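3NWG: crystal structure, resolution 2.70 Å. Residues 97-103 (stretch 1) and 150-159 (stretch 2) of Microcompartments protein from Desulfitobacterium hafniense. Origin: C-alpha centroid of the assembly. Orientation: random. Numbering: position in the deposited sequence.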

ATOM      1  N   LEU A  97      24.722  -3.474  14.611  1.00 60.42           N
ATOM      2  CA  LEU A  97      23.491  -4.169  14.268  1.00 58.33           C
ATOM      3  C   LEU A  97      23.584  -5.679  14.458  1.00 56.59           C
ATOM      4  O   LEU A  97      24.381  -6.356  13.811  1.00 56.01           O
ATOM      5  N   GLY A  98      22.751  -6.193  15.355  1.00 55.12           N
ATOM      6  CA  GLY A  98      22.654  -7.618  15.601  1.00 53.56           C
ATOM      7  C   GLY A  98      21.366  -8.196  15.044  1.00 52.66           C
ATOM      8  O   GLY A  98      20.326  -7.546  15.055  1.00 52.52           O
ATOM      9  N   ILE A  99      21.450  -9.418  14.529  1.00 51.87           N
ATOM     10  CA  ILE A  99      20.293 -10.118  13.982  1.00 51.21           C
ATOM     11  C   ILE A  99      20.335 -11.571  14.437  1.00 50.88           C
ATOM     12  O   ILE A  99      21.366 -12.240  14.272  1.00 51.56           O
ATOM     13  N   ILE A 100      19.232 -12.049  15.013  1.00 49.51           N
ATOM     14  CA  ILE A 100      19.079 -13.470  15.328  1.00 48.65           C
ATOM     15  C   ILE A 100      17.926 -14.051  14.528  1.00 48.65           C
ATOM     16  O   ILE A 100      16.857 -13.448  14.449  1.00 48.02           O
ATOM     17  N   GLU A 101      18.143 -15.231  13.959  1.00 48.88           N
ATOM     18  CA  GLU A 101      17.169 -15.839  13.073  1.00 49.66           C
ATOM     19  C   GLU A 101      16.995 -17.304  13.469  1.00 50.26           C
ATOM     20  O   GLU A 101      17.970 -18.052  13.519  1.00 50.93           O
ATOM     21  N   THR A 102      15.751 -17.688  13.779  1.00 50.38           N
ATOM     22  CA  THR A 102      15.416 -19.028  14.281  1.00 50.80           C
ATOM     23  C   THR A 102      14.313 -19.674  13.438  1.00 51.37           C
ATOM     24  O   THR A 102      13.559 -18.978  12.732  1.00 50.81           O
ATOM     25  N   PHE A 103      14.225 -21.004  13.556  1.00 51.97           N
ATOM     26  CA  PHE A 103      13.280 -21.836  12.820  1.00 52.68           C
ATOM     27  C   PHE A 103      11.842 -21.825  13.376  1.00 52.13           C
ATOM     28  O   PHE A 103      10.909 -22.260  12.696  1.00 52.48           O
ATOM     29  N   SER A 150      24.877  -9.576  23.809  1.00 56.26           N
ATOM     30  CA  SER A 150      23.441  -9.713  23.787  1.00 55.25           C
ATOM     31  C   SER A 150      22.979 -10.748  22.759  1.00 54.39           C
ATOM     32  O   SER A 150      22.043 -11.512  23.029  1.00 54.60           O
ATOM     33  N   VAL A 151      23.614 -10.797  21.586  1.00 53.34           N
ATOM     34  CA  VAL A 151      23.241 -11.869  20.684  1.00 52.58           C
ATOM     35  C   VAL A 151      23.829 -13.220  21.079  1.00 53.61           C
ATOM     36  O   VAL A 151      23.211 -14.245  20.818  1.00 53.95           O
ATOM     37  N   ALA A 152      24.993 -13.230  21.727  1.00 54.53           N
ATOM     38  CA  ALA A 152      25.599 -14.493  22.154  1.00 55.88           C
ATOM     39  C   ALA A 152      24.706 -15.175  23.192  1.00 56.74           C
ATOM     40  O   ALA A 152      24.517 -16.395  23.152  1.00 56.87           O
ATOM     41  N   ALA A 153      24.150 -14.362  24.095  1.00 57.25           N
ATOM     42  CA  ALA A 153      23.204 -14.812  25.113  1.00 58.76           C
ATOM     43  C   ALA A 153      21.854 -15.175  24.496  1.00 58.65           C
ATOM     44  O   ALA A 153      21.302 -16.238  24.776  1.00 59.35           O
ATOM     45  N   GLY A 154      21.336 -14.288  23.650  1.00 58.50           N
ATOM     46  CA  GLY A 154      20.127 -14.553  22.898  1.00 58.96           C
ATOM     47  C   GLY A 154      20.173 -15.847  22.106  1.00 60.12           C
ATOM     48  O   GLY A 154      19.134 -16.381  21.737  1.00 60.38           O
ATOM     49  N   VAL A 155      21.368 -16.370  21.873  1.00 61.73           N
ATOM     50  CA  VAL A 155      21.541 -17.522  21.017  1.00 63.27           C
ATOM     51  C   VAL A 155      21.787 -18.815  21.778  1.00 66.03           C
ATOM     52  O   VAL A 155      21.433 -19.889  21.294  1.00 66.57           O
HETATM   53  N   MSE A 156      22.379 -18.722  22.966  1.00 68.78           N
HETATM   54  CA  MSE A 156      22.673 -19.915  23.767  1.00 72.84           C
HETATM   55  C   MSE A 156      21.566 -21.001  23.737  1.00 73.54           C
HETATM   56  O   MSE A 156      21.803 -22.122  23.266  1.00 74.40           O
ATOM     57  N   LEU A 157      20.365 -20.655  24.212  1.00 73.54           N
ATOM     58  CA  LEU A 157      19.233 -21.602  24.302  1.00 74.74           C
ATOM     59  C   LEU A 157      18.838 -22.192  22.942  1.00 74.33           C
ATOM     60  O   LEU A 157      18.786 -23.423  22.791  1.00 75.59           O
ATOM     61  N   ALA A 158      18.576 -21.314  21.968  1.00 72.66           N
ATOM     62  CA  ALA A 158      18.176 -21.714  20.613  1.00 72.35           C
ATOM     63  C   ALA A 158      19.127 -22.696  19.922  1.00 73.76           C
ATOM     64  O   ALA A 158      18.689 -23.633  19.255  1.00 74.49           O
ATOM     65  N   SER A 159      20.425 -22.478  20.072  1.00 74.49           N
ATOM     66  CA  SER A 159      21.420 -23.344  19.447  1.00 76.31           C
ATOM     67  C   SER A 159      21.422 -24.785  20.008  1.00 78.51           C
ATOM     68  O   SER A 159      21.542 -25.755  19.253  1.00 79.48           O
TER

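Strand residues 97-102 lie against helix residues 150-159 of the same chain. The strand begins earlier, and the helix extends past both ends. The two run nearly parallel, with 7° between their N-to-C directions and a closest axis approach of 9.0 Å. The contact is small, burying 234 Å² in all, and no hydrogen bond crosses it. It is held by apolar packing.

The strand alternates. The CA-to-CB bonds of Ile100 and Thr102 point toward the helix, while those of Leu97, Ile99 and Glu101 point away. On the helix, Val151 and Ala158 point toward the strand. Val155 points sideways but still makes contact.

Apolar side-chain contacts centre on Ile100, which has more area covered than any other residue here. Its chi1 is m (-55°) and its chi2 is t (168°). This extended side chain brings CD1 of Ile100 to 4.0 Å from CB of Val151. CG2 of Ile100 lies 3.9 Å from CG2 of Val155, and CD1 of Ile100 is also near that methyl, at 4.3 Å. Ile100 therefore meets side chains one helical turn apart. Both valines have chi1 between the usual wells, -24° for Val151 and 148° for Val155.

Two glycines allow close packing against side chains. CA of Gly154 is 4.1 Å from CD1 of Ile100. A CB on Gly154 would point toward the strand and fall 2.8 Å from CD1 of Ile100, a clash. Gly98 gives a matching case on the strand. Its CA is 4.1 Å from CG1 of Val151, and a CB on Gly98 would fall 2.8 Å from CG1 of Val151. The CA atoms of Gly98 and Val151 are only 6.7 Å apart, so the backbones come close at this end.

Further along, the contact is between methyl groups. Thr102 adopts chi1 p (68°), and its CG2 lies 4.2 Å from CB of Ala158. The CA atoms of Thr102 and Ala158 are 7.4 Å apart.

Thr102 OG1 is hydrogen-bonded to a residue just before or after one of the stretches; CG2 is the atom that meets the helix. Both carboxylate oxygens of Glu101 (chi1 t, chi2 t) and the hydroxyl of Ser150 (chi1 t) are hydrogen-bonded elsewhere in the structure.

Leu97 (t, p) and Ile99 (m, t) are buried, but their side chains make no contact with the helix. Phe103 and selenomethionine Met156 are exposed and also take no part.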

ATOM      1  CB  LEU A  97      23.092  -3.843  12.830  1.00 58.81           C
ATOM      2  CG  LEU A  97      21.791  -4.439  12.286  1.00 58.74           C
ATOM      3  CD1 LEU A  97      20.561  -3.720  12.839  1.00 59.98           C
ATOM      4  CD2 LEU A  97      21.787  -4.366  10.779  1.00 59.73           C
ATOM      5  CB  ILE A  99      20.264 -10.101  12.431  1.00 51.42           C
ATOM      6  CG1 ILE A  99      20.488  -8.682  11.879  1.00 51.56           C
ATOM      7  CG2 ILE A  99      18.956 -10.696  11.926  1.00 51.10           C
ATOM      8  CD1 ILE A  99      20.788  -8.615  10.341  1.00 51.46           C
ATOM      9  CB  ILE A 100      18.839 -13.721  16.830  1.00 48.25           C
ATOM     10  CG1 ILE A 100      19.949 -13.076  17.658  1.00 47.55           C
ATOM     11  CG2 ILE A 100      18.740 -15.230  17.115  1.00 47.72           C
ATOM     12  CD1 ILE A 100      19.663 -13.005  19.134  1.00 45.20           C
ATOM     13  CB  GLU A 101      17.638 -15.677  11.628  1.00 50.45           C
ATOM     14  CG  GLU A 101      16.758 -16.256  10.526  1.00 52.81           C
ATOM     15  CD  GLU A 101      17.533 -16.386   9.194  1.00 57.36           C
ATOM     16  OE1 GLU A 101      18.763 -16.151   9.187  1.00 60.53           O
ATOM     17  OE2 GLU A 101      16.940 -16.723   8.149  1.00 58.53           O
ATOM     18  CB  THR A 102      14.940 -19.039  15.784  1.00 50.27           C
ATOM     19  OG1 THR A 102      13.679 -18.377  15.894  1.00 50.32           O
ATOM     20  CG2 THR A 102      15.928 -18.376  16.712  1.00 49.18           C
ATOM     21  CB  PHE A 103      13.805 -23.286  12.762  1.00 54.51           C
ATOM     22  CG  PHE A 103      14.906 -23.507  11.746  1.00 55.30           C
ATOM     23  CD1 PHE A 103      14.650 -23.381  10.375  1.00 55.21           C
ATOM     24  CD2 PHE A 103      16.189 -23.863  12.159  1.00 57.07           C
ATOM     25  CE1 PHE A 103      15.654 -23.588   9.431  1.00 56.87           C
ATOM     26  CE2 PHE A 103      17.227 -24.076  11.213  1.00 58.00           C
ATOM     27  CZ  PHE A 103      16.950 -23.937   9.845  1.00 58.24           C
ATOM     28  CB  SER A 150      22.799  -8.370  23.504  1.00 55.09           C
ATOM     29  OG  SER A 150      21.430  -8.430  23.797  1.00 55.50           O
ATOM     30  CB  VAL A 151      23.398 -11.575  19.132  1.00 51.92           C
ATOM     31  CG1 VAL A 151      23.344 -10.082  18.804  1.00 50.36           C
ATOM     32  CG2 VAL A 151      24.597 -12.289  18.534  1.00 51.04           C
ATOM     33  CB  ALA A 152      26.991 -14.267  22.702  1.00 56.66           C
ATOM     34  CB  ALA A 153      23.026 -13.747  26.188  1.00 58.88           C
ATOM     35  CB  VAL A 155      22.636 -17.248  19.947  1.00 63.23           C
ATOM     36  CG1 VAL A 155      23.399 -18.508  19.559  1.00 63.85           C
ATOM     37  CG2 VAL A 155      21.998 -16.613  18.721  1.00 61.42           C
HETATM   38  CB  MSE A 156      22.991 -19.519  25.205  1.00 74.66           C
HETATM   39  CG  MSE A 156      24.430 -19.103  25.451  1.00 80.16           C
HETATM   40 SE   MSE A 156      25.755 -20.552  25.204  1.00 93.60          SE
HETATM   41  CE  MSE A 156      25.070 -21.888  26.492  1.00 93.95           C
ATOM     42  CB  LEU A 157      17.997 -20.963  24.963  1.00 74.16           C
ATOM     43  CG  LEU A 157      18.074 -19.821  26.000  1.00 76.04           C
ATOM     44  CD1 LEU A 157      18.732 -20.292  27.324  1.00 78.92           C
ATOM     45  CD2 LEU A 157      18.729 -18.508  25.429  1.00 74.01           C
ATOM     46  CB  ALA A 158      17.973 -20.491  19.740  1.00 70.98           C
ATOM     47  CB  SER A 159      22.806 -22.702  19.550  1.00 76.35           C
ATOM     48  OG  SER A 159      23.822 -23.656  19.302  1.00 78.53           O
TER